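Local coordinates for protein trichothecene 15-O-acetyltransferase TRI3 (Fusarium sporotrichioides, PDB 3FOT) that transfers an acetyl group to the 15-hydroxyl of trichothecene intermediates, a step in the biosynthesis of mycotoxins such as T-2 toxin, at residues S58-A63 and D175-I180; T70-K75 and S166-P171; T130-L135 and F160-V165. All blocks are in the same frame, centred on the assembly; numbering follows the deposited sequence. Where two conformers were deposited one is given.

Contact 1: residues S58-A63 and D175-I180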
loop_
_atom_site.group_PDB
_atom_site.type_symbol
_atom_site.label_atom_id
_atom_site.label_comp_id
_atom_site.label_asym_id
_atom_site.label_seq_id
_atom_site.Cartn_x
_atom_site.Cartn_y
_atom_site.Cartn_z
ATOM N N SER A 58 4.959 0.100 -15.502
ATOM C CA SER A 58 5.400 -0.192 -16.851
ATOM C C SER A 58 5.452 1.133 -17.582
ATOM O O SER A 58 4.457 1.848 -17.622
ATOM C CB SER A 58 4.403 -1.110 -17.561
ATOM O OG SER A 58 4.958 -1.609 -18.744
ATOM N N LEU A 59 6.604 1.436 -18.158
ATOM C CA LEU A 59 6.820 2.719 -18.808
ATOM C C LEU A 59 7.096 2.459 -20.286
ATOM O O LEU A 59 7.524 1.361 -20.677
ATOM C CB LEU A 59 8.005 3.455 -18.182
ATOM C CG LEU A 59 8.133 3.598 -16.655
ATOM C CD1 LEU A 59 9.405 4.378 -16.342
ATOM C CD2 LEU A 59 6.949 4.292 -16.040
ATOM N N ARG A 60 6.831 3.459 -21.108
ATOM C CA ARG A 60 7.155 3.361 -22.529
ATOM C C ARG A 60 8.070 4.526 -22.909
ATOM O O ARG A 60 7.830 5.664 -22.519
ATOM C CB ARG A 60 5.886 3.390 -23.372
ATOM C CG ARG A 60 6.153 3.180 -24.848
ATOM C CD ARG A 60 4.887 2.880 -25.671
ATOM N NE ARG A 60 4.024 1.841 -25.088
ATOM C CZ ARG A 60 4.168 0.523 -25.246
ATOM N NH1 ARG A 60 5.151 0.017 -25.983
ATOM N NH2 ARG A 60 3.303 -0.305 -24.670
ATOM N N ASN A 61 9.100 4.236 -23.693
ATOM C CA ASN A 61 9.979 5.254 -24.205
ATOM C C ASN A 61 9.252 6.089 -25.266
ATOM O O ASN A 61 9.009 5.612 -26.387
ATOM C CB ASN A 61 11.254 4.637 -24.789
ATOM C CG ASN A 61 12.175 5.694 -25.394
ATOM O OD1 ASN A 61 11.920 6.893 -25.251
ATOM N ND2 ASN A 61 13.269 5.257 -26.017
ATOM N N ILE A 62 8.859 7.302 -24.898
ATOM C CA ILE A 62 8.190 8.197 -25.853
ATOM C C ILE A 62 9.026 9.436 -26.134
ATOM O O ILE A 62 8.539 10.446 -26.652
ATOM C CB ILE A 62 6.764 8.596 -25.413
ATOM C CG1 ILE A 62 6.767 9.273 -24.028
ATOM C CG2 ILE A 62 5.851 7.380 -25.463
ATOM C CD1 ILE A 62 5.523 10.146 -23.784
ATOM N N ALA A 63 10.301 9.345 -25.786
ATOM C CA ALA A 63 11.196 10.471 -25.863
ATOM C C ALA A 63 11.461 10.928 -27.310
ATOM O O ALA A 63 11.266 10.144 -28.261
ATOM C CB ALA A 63 12.504 10.122 -25.174
ATOM N N ASP A 175 9.479 3.672 -28.313
ATOM C CA ASP A 175 8.283 2.892 -27.946
ATOM C C ASP A 175 8.498 1.547 -27.273
ATOM O O ASP A 175 7.544 0.815 -27.043
ATOM C CB ASP A 175 7.307 2.794 -29.117
ATOM C CG ASP A 175 6.907 4.163 -29.603
ATOM O OD1 ASP A 175 6.417 4.972 -28.768
ATOM O OD2 ASP A 175 7.155 4.462 -30.789
ATOM N N ALA A 176 9.749 1.251 -26.924
ATOM C CA ALA A 176 10.046 0.083 -26.111
ATOM C C ALA A 176 9.610 0.349 -24.668
ATOM O O ALA A 176 9.533 1.497 -24.229
ATOM C CB ALA A 176 11.516 -0.219 -26.145
ATOM N N THR A 177 9.320 -0.742 -23.969
ATOM C CA THR A 177 8.888 -0.724 -22.575
ATOM C C THR A 177 10.112 -0.752 -21.670
ATOM O O THR A 177 11.078 -1.478 -21.932
ATOM C CB THR A 177 8.015 -1.981 -22.346
ATOM O OG1 THR A 177 6.783 -1.783 -23.061
ATOM C CG2 THR A 177 7.733 -2.248 -20.881
ATOM N N VAL A 178 10.089 0.060 -20.618
ATOM C CA VAL A 178 11.015 -0.096 -19.503
ATOM C C VAL A 178 10.104 -0.354 -18.298
ATOM O O VAL A 178 9.171 0.414 -18.070
ATOM C CB VAL A 178 11.845 1.166 -19.227
ATOM C CG1 VAL A 178 12.681 0.980 -17.961
ATOM C CG2 VAL A 178 12.782 1.488 -20.406
ATOM N N GLU A 179 10.365 -1.423 -17.549
ATOM C CA GLU A 179 9.556 -1.714 -16.361
ATOM C C GLU A 179 10.367 -1.295 -15.143
ATOM O O GLU A 179 11.584 -1.461 -15.120
ATOM C CB GLU A 179 9.256 -3.218 -16.284
ATOM C CG GLU A 179 8.489 -3.767 -17.490
ATOM C CD GLU A 179 7.010 -4.069 -17.198
ATOM O OE1 GLU A 179 6.645 -4.442 -16.054
ATOM O OE2 GLU A 179 6.194 -3.976 -18.136
ATOM N N ILE A 180 9.696 -0.759 -14.126
ATOM C CA ILE A 180 10.394 -0.536 -12.864
ATOM C C ILE A 180 9.603 -1.246 -11.771
ATOM O O ILE A 180 8.398 -1.037 -11.653
ATOM C CB ILE A 180 10.512 0.970 -12.520
ATOM C CG1 ILE A 180 11.150 1.754 -13.675
ATOM C CG2 ILE A 180 11.291 1.153 -11.222
ATOM C CD1 ILE A 180 11.292 3.275 -13.392
#

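Contact 2: residues T70-K75 and S166-P171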
loop_
_atom_site.group_PDB
_atom_site.type_symbol
_atom_site.label_atom_id
_atom_site.label_comp_id
_atom_site.label_asym_id
_atom_site.label_seq_id
_atom_site.Cartn_x
_atom_site.Cartn_y
_atom_site.Cartn_z
ATOM N N THR A 70 19.638 4.298 -21.885
ATOM C CA THR A 70 20.094 2.921 -21.703
ATOM C C THR A 70 19.782 2.506 -20.275
ATOM O O THR A 70 19.513 3.347 -19.443
ATOM C CB THR A 70 21.612 2.727 -21.932
ATOM O OG1 THR A 70 22.350 3.405 -20.897
ATOM C CG2 THR A 70 22.043 3.236 -23.331
ATOM N N LEU A 71 19.837 1.210 -19.980
ATOM C CA LEU A 71 19.646 0.815 -18.570
ATOM C C LEU A 71 20.737 1.408 -17.690
ATOM O O LEU A 71 20.460 1.899 -16.582
ATOM C CB LEU A 71 19.561 -0.712 -18.419
ATOM C CG LEU A 71 18.323 -1.354 -19.051
ATOM C CD1 LEU A 71 18.569 -2.879 -19.139
ATOM C CD2 LEU A 71 17.099 -1.082 -18.232
ATOM N N GLN A 72 21.981 1.403 -18.185
ATOM C CA GLN A 72 23.086 2.014 -17.448
ATOM C C GLN A 72 22.873 3.530 -17.144
ATOM O O GLN A 72 23.026 3.979 -15.995
ATOM C CB GLN A 72 24.422 1.725 -18.170
ATOM C CG GLN A 72 25.645 2.442 -17.559
ATOM C CD GLN A 72 27.009 1.913 -18.076
ATOM O OE1 GLN A 72 27.283 0.713 -18.026
ATOM N NE2 GLN A 72 27.864 2.810 -18.506
ATOM N N ASN A 73 22.462 4.322 -18.139
ATOM C CA ASN A 73 22.264 5.735 -17.856
ATOM C C ASN A 73 20.968 6.034 -17.090
ATOM O O ASN A 73 20.923 6.993 -16.316
ATOM C CB ASN A 73 22.580 6.683 -19.052
ATOM C CG ASN A 73 21.524 6.668 -20.148
ATOM O OD1 ASN A 73 20.402 6.226 -19.963
ATOM N ND2 ASN A 73 21.901 7.197 -21.326
ATOM N N LEU A 74 19.962 5.150 -17.211
ATOM C CA LEU A 74 18.755 5.287 -16.381
ATOM C C LEU A 74 19.079 5.046 -14.910
ATOM O O LEU A 74 18.614 5.778 -14.022
ATOM C CB LEU A 74 17.625 4.362 -16.860
ATOM C CG LEU A 74 16.913 4.850 -18.136
ATOM C CD1 LEU A 74 16.046 3.736 -18.763
ATOM C CD2 LEU A 74 16.066 6.103 -17.826
ATOM N N LYS A 75 19.912 4.039 -14.654
ATOM C CA LYS A 75 20.351 3.749 -13.301
ATOM C C LYS A 75 21.090 4.974 -12.785
ATOM O O LYS A 75 20.857 5.419 -11.652
ATOM C CB LYS A 75 21.251 2.516 -13.286
ATOM C CG LYS A 75 21.966 2.274 -11.941
ATOM C CD LYS A 75 22.427 0.815 -11.830
ATOM C CE LYS A 75 23.617 0.676 -10.898
ATOM N NZ LYS A 75 23.348 1.007 -9.473
ATOM N N SER A 166 19.602 -6.145 -25.316
ATOM C CA SER A 166 20.690 -7.105 -25.192
ATOM C C SER A 166 21.571 -6.858 -23.974
ATOM O O SER A 166 21.899 -7.787 -23.243
ATOM C CB SER A 166 21.534 -7.125 -26.466
ATOM O OG SER A 166 20.762 -7.622 -27.538
ATOM N N THR A 167 21.945 -5.602 -23.761
ATOM C CA THR A 167 22.891 -5.261 -22.703
ATOM C C THR A 167 22.462 -3.962 -22.028
ATOM O O THR A 167 21.556 -3.294 -22.495
ATOM C CB THR A 167 24.329 -5.051 -23.255
ATOM O OG1 THR A 167 24.414 -3.786 -23.926
ATOM C CG2 THR A 167 24.720 -6.164 -24.236
ATOM N N ASP A 168 23.162 -3.599 -20.963
ATOM C CA ASP A 168 22.821 -2.375 -20.228
ATOM C C ASP A 168 23.265 -1.090 -20.914
ATOM O O ASP A 168 22.929 0.005 -20.432
ATOM C CB ASP A 168 23.301 -2.444 -18.774
ATOM C CG ASP A 168 24.793 -2.621 -18.639
ATOM O OD1 ASP A 168 25.546 -2.403 -19.625
ATOM O OD2 ASP A 168 25.216 -2.991 -17.510
ATOM N N SER A 169 24.010 -1.215 -22.027
ATOM C CA SER A 169 24.389 -0.038 -22.821
ATOM C C SER A 169 23.685 -0.012 -24.182
ATOM O O SER A 169 23.946 0.869 -25.014
ATOM C CB SER A 169 25.915 0.053 -22.985
ATOM O OG SER A 169 26.410 -1.129 -23.585
ATOM N N THR A 170 22.769 -0.967 -24.397
ATOM C CA THR A 170 21.940 -0.967 -25.589
ATOM C C THR A 170 20.927 0.196 -25.526
ATOM O O THR A 170 20.173 0.292 -24.557
ATOM C CB THR A 170 21.182 -2.312 -25.718
ATOM O OG1 THR A 170 22.130 -3.391 -25.757
ATOM C CG2 THR A 170 20.300 -2.339 -26.978
ATOM N N PRO A 171 20.878 1.054 -26.569
ATOM C CA PRO A 171 19.857 2.105 -26.582
ATOM C C PRO A 171 18.455 1.497 -26.551
ATOM O O PRO A 171 18.159 0.512 -27.265
ATOM C CB PRO A 171 20.109 2.839 -27.905
ATOM C CG PRO A 171 21.518 2.504 -28.286
ATOM C CD PRO A 171 21.738 1.104 -27.771
HETATM O O HOH W 1 20.129 -0.736 -22.037
HETATM O O HOH W 2 28.041 -0.999 -19.793
#

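Contact 3: residues T130-L135 and F160-V165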
loop_
_atom_site.group_PDB
_atom_site.type_symbol
_atom_site.label_atom_id
_atom_site.label_comp_id
_atom_site.label_asym_id
_atom_site.label_seq_id
_atom_site.Cartn_x
_atom_site.Cartn_y
_atom_site.Cartn_z
ATOM N N THR A 130 16.360 -7.850 -19.843
ATOM C CA THR A 130 15.488 -9.003 -19.711
ATOM C C THR A 130 14.120 -8.731 -20.332
ATOM O O THR A 130 13.693 -7.592 -20.395
ATOM C CB THR A 130 15.276 -9.396 -18.201
ATOM O OG1 THR A 130 14.458 -10.578 -18.111
ATOM C CG2 THR A 130 14.614 -8.238 -17.417
ATOM N N ALA A 131 13.433 -9.785 -20.760
ATOM C CA ALA A 131 12.045 -9.674 -21.196
ATOM C C ALA A 131 11.022 -9.812 -20.058
ATOM O O ALA A 131 9.845 -9.596 -20.282
ATOM C CB ALA A 131 11.745 -10.696 -22.320
ATOM N N LYS A 132 11.469 -10.179 -18.854
ATOM C CA LYS A 132 10.555 -10.314 -17.713
ATOM C C LYS A 132 9.912 -8.976 -17.351
ATOM O O LYS A 132 10.554 -7.907 -17.443
ATOM C CB LYS A 132 11.216 -10.991 -16.495
ATOM C CG LYS A 132 12.088 -10.121 -15.613
ATOM C CD LYS A 132 12.848 -10.922 -14.506
ATOM C CE LYS A 132 14.037 -11.696 -15.083
ATOM N NZ LYS A 132 15.122 -11.952 -14.090
ATOM N N SER A 133 8.640 -9.046 -16.967
ATOM C CA SER A 133 7.914 -7.880 -16.459
ATOM C C SER A 133 8.311 -7.591 -15.002
ATOM O O SER A 133 8.940 -8.420 -14.349
ATOM C CB SER A 133 6.407 -8.130 -16.508
ATOM O OG SER A 133 6.018 -9.068 -15.520
ATOM N N ALA A 134 7.906 -6.424 -14.496
ATOM C CA ALA A 134 8.113 -6.104 -13.082
ATOM C C ALA A 134 7.458 -7.153 -12.157
ATOM O O ALA A 134 8.059 -7.571 -11.158
ATOM C CB ALA A 134 7.607 -4.670 -12.772
ATOM N N LEU A 135 6.227 -7.567 -12.470
ATOM C CA LEU A 135 5.564 -8.590 -11.644
ATOM C C LEU A 135 6.193 -9.972 -11.771
ATOM O O LEU A 135 6.144 -10.743 -10.829
ATOM C CB LEU A 135 4.047 -8.648 -11.878
ATOM C CG LEU A 135 3.326 -7.394 -11.337
ATOM C CD1 LEU A 135 1.841 -7.432 -11.658
ATOM C CD2 LEU A 135 3.538 -7.164 -9.843
ATOM N N PHE A 160 14.258 -1.736 -9.401
ATOM C CA PHE A 160 14.806 -2.592 -10.446
ATOM C C PHE A 160 14.299 -2.139 -11.799
ATOM O O PHE A 160 13.094 -2.104 -12.021
ATOM C CB PHE A 160 14.381 -4.045 -10.227
ATOM C CG PHE A 160 14.834 -4.607 -8.923
ATOM C CD1 PHE A 160 16.032 -5.309 -8.841
ATOM C CD2 PHE A 160 14.035 -4.470 -7.782
ATOM C CE1 PHE A 160 16.462 -5.829 -7.635
ATOM C CE2 PHE A 160 14.446 -4.997 -6.571
ATOM C CZ PHE A 160 15.658 -5.672 -6.486
ATOM N N LEU A 161 15.220 -1.774 -12.687
ATOM C CA LEU A 161 14.866 -1.262 -14.023
ATOM C C LEU A 161 15.091 -2.402 -14.995
ATOM O O LEU A 161 16.171 -2.998 -15.014
ATOM C CB LEU A 161 15.754 -0.068 -14.415
ATOM C CG LEU A 161 16.003 1.047 -13.372
ATOM C CD1 LEU A 161 17.055 2.063 -13.842
ATOM C CD2 LEU A 161 14.726 1.732 -12.951
ATOM N N LEU A 162 14.079 -2.711 -15.781
ATOM C CA LEU A 162 14.119 -3.873 -16.654
ATOM C C LEU A 162 13.746 -3.414 -18.043
ATOM O O LEU A 162 12.822 -2.624 -18.209
ATOM C CB LEU A 162 13.082 -4.895 -16.179
ATOM C CG LEU A 162 13.010 -5.231 -14.677
ATOM C CD1 LEU A 162 11.827 -6.154 -14.412
ATOM C CD2 LEU A 162 14.331 -5.838 -14.210
ATOM N N SER A 163 14.438 -3.916 -19.055
ATOM C CA SER A 163 14.024 -3.637 -20.430
ATOM C C SER A 163 14.538 -4.770 -21.303
ATOM O O SER A 163 15.623 -5.293 -21.066
ATOM C CB SER A 163 14.542 -2.278 -20.951
ATOM O OG SER A 163 13.885 -1.904 -22.174
ATOM N N ASP A 164 13.748 -5.112 -22.321
ATOM C CA ASP A 164 14.091 -6.224 -23.214
ATOM C C ASP A 164 15.088 -5.769 -24.283
ATOM O O ASP A 164 14.737 -5.605 -25.454
ATOM C CB ASP A 164 12.841 -6.810 -23.853
ATOM C CG ASP A 164 13.109 -8.133 -24.551
ATOM O OD1 ASP A 164 14.224 -8.695 -24.410
ATOM O OD2 ASP A 164 12.193 -8.597 -25.247
ATOM N N VAL A 165 16.328 -5.576 -23.855
ATOM C CA VAL A 165 17.426 -5.171 -24.722
ATOM C C VAL A 165 18.574 -6.139 -24.453
ATOM O O VAL A 165 18.522 -6.873 -23.472
ATOM C CB VAL A 165 17.853 -3.698 -24.477
ATOM C CG1 VAL A 165 16.763 -2.733 -24.943
ATOM C CG2 VAL A 165 18.229 -3.449 -22.990
#

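Contact 1: residues S58-A63 and D175-I180
Ser-58 OG donates a short hydrogen bond, 2.7 Å, to Glu-179 OE2. The hydroxyl comes from above the carboxylate plane, 58° out of it. The Glu-179 chain bends at chi2, which brings CD back towards strand 58-61, and OE2 reaches Ser-58. Its other oxygen, OE1, accepts from the backbone N of Ala-134, so both oxygens are held and the rotation of the group is fixed. Thr-177 CG2 lies beside the same hydroxyl, 3.6 Å from Ser-58 OG.

Arg-60 forms the second polar side-chain contact. Its CG is anti to the backbone N, and the chain then bends at chi3. Arg-60 NH1 donates a hydrogen bond to Asp-175 O at 2.7 Å, in the plane of the guanidinium and at its edge. NE makes a salt bridge with Glu-463 on strand 457-469. The guanidinium therefore joins the loop just before strand 177-184 to strand 457-469 on the other side of 58-61. A carbonyl and a carboxylate together probably stabilise its positive charge.

The backbones run antiparallel. Leu-59 and Val-178 are a hydrogen-bonded pair, with Leu-59 N to Val-178 O at 2.8 Å and Val-178 N to Leu-59 O at 2.9 Å. Further on, the pairing slips by one residue. Asn-61 N gives a nearly straight bond, 175° at the hydrogen, to Ala-176 O. Asp-175 N returns one to Asn-61 O. Asp-175 has positive phi, 66°, as the loop turns into the strand. Asn-61 OD1 also accepts from Ala-63 N, 3.0 Å, in an Asx turn that ends the first strand.

On the face of Leu-59 and Val-178 the contact is apolar. Leu-59 CD1 meets Ile-180 CD1 at 3.7 Å. The segments are neighbouring antiparallel strands, one face polar and one apolar, in the mixed six-stranded sheet of this BAHD-superfamily acyltransferase.

Contact 2: residues T70-K75 and S166-P171
Gln-72 N and Asp-168 O make the direct hydrogen bond of this contact, 2.8 Å long. The donor lies in the carbonyl plane, and the angle at the hydrogen is 163°. The carbonyl thus meets the first turn of helix 71-88, where backbone N-H groups have no acceptor within the helix. The helix end would probably favour such an oxygen electrostatically.

Two waters extend the polar contact. One accepts from Leu-71 N at 2.8 Å and donates to Thr-167 O and Thr-170 O. It ties the helix start to both ends of the turn. The other donates to Gln-72 OE1 and to Asp-168 OD1. These side chains cross with their flat groups turned 67° apart, and Gln-72 OE1 and Asp-168 OD1, 3.9 Å apart, are joined through that water.

Van der Waals contacts centre on Thr-70, which is buried. Thr-70 CG2 lies 3.5 Å from Ser-169 O and also faces Thr-170 O. Its CB rests against Asp-168 O. Gln-72 CB also packs on Asp-168 O, at 3.2 Å. Leu-71 CB touches Asp-168 CB more loosely.

Bonds within each segment hold the partners in shape. Thr-70 OG1 sits between the backbone N and the carbonyl carbon, chi1 67°, and accepts from Asn-73 N at 2.9 Å. Asn-73 OD1 in turn accepts from Thr-70 N at 2.8 Å. Across from them, Thr-167 OG1 accepts from Ser-169 N in an ST turn, and Thr-167 to Thr-170 form a type I beta turn. Leu-71 continues inward, onto Val-127 and Pro-129 of the edge strand 125-129. The contact joins a helix N-terminus, closed by a Thr-70/Asn-73 capping box, to a type I beta turn in the loop between two sheet strands.

Contact 3: residues T130-L135 and F160-V165
Asp-164 and Ala-131 meet at the flat carboxylate. The methyl CB of Ala-131 lies over this group, almost equally far from its atoms, with Asp-164 OD2 at 3.6 Å and CG at 3.7 Å. Asp-164 CG is anti to the backbone N, chi1 -168°, which sets CG under the Ala-131 methyl. This pair lies at the exposed side of the contact, and no hydrogen bond joins the two side chains.

The two segments belong to a beta-alpha-beta crossover. Strand 125-129 leads through 130-133 into helix 134-147, and the chain then returns in strand 158-163, parallel to the first. Here the connection leaving the first strand passes over the end of the second.

Thr-130 N donates to Ser-163 O at 2.9 Å, coming from above the carbonyl plane. The same oxygen takes a weak bond from Val-165 N, as Asp-164 is the centre of an inverse gamma turn. Two backbone N-H groups thus converge on Ser-163 O where the strand ends. Thr-130 O also approaches Asp-164 CA, 3.2 Å, in a CA-H...O contact.

Leu-162 points toward the connection and makes the apolar contact. Leu-162 CB lies 3.9 Å from Thr-130 CG2, the two side chains side by side and pointing the same way. Leu-137 of the helix covers the same leucine. Of the Lys-132 side chain, CG touches Leu-162 loosely, while NZ leaves for a salt bridge with Glu-140 and a hydrogen bond with Gln-128. Ser-133 is the N-cap of the helix, with OG accepting from Asp-136 N.

Thr-130 OG1 is anti to the backbone N, chi1 -177°. It accepts from Lys-132 N at 3.1 Å in an ST turn, which curls the backbone over the leucine. Leu-162 CD1 then sits 3.7 Å from both Lys-132 O and Ser-133 O.

Contacts 1 and 3 belong to the same six-stranded sheet and meet at neighbouring strands, where Glu-179 N probably bonds to Leu-162 O. Contact 2 lies at the outer end of this region, about 13 Å from contact 1 and 12 Å from contact 3, centre to centre. All three are partly buried; contact 2 is the most peripheral, with more exposed than buried residues, while contacts 1 and 3 have more buried ones. Contact 1 has the most regular chemistry, strand pairing with polar and charged side chains on one face. Contact 3 has a single cross-segment hydrogen bond and leans on one buried leucine. Contact 2 relies on a helix end and waters. Leu-71 and Leu-74 pack on Leu-161 of contact 3.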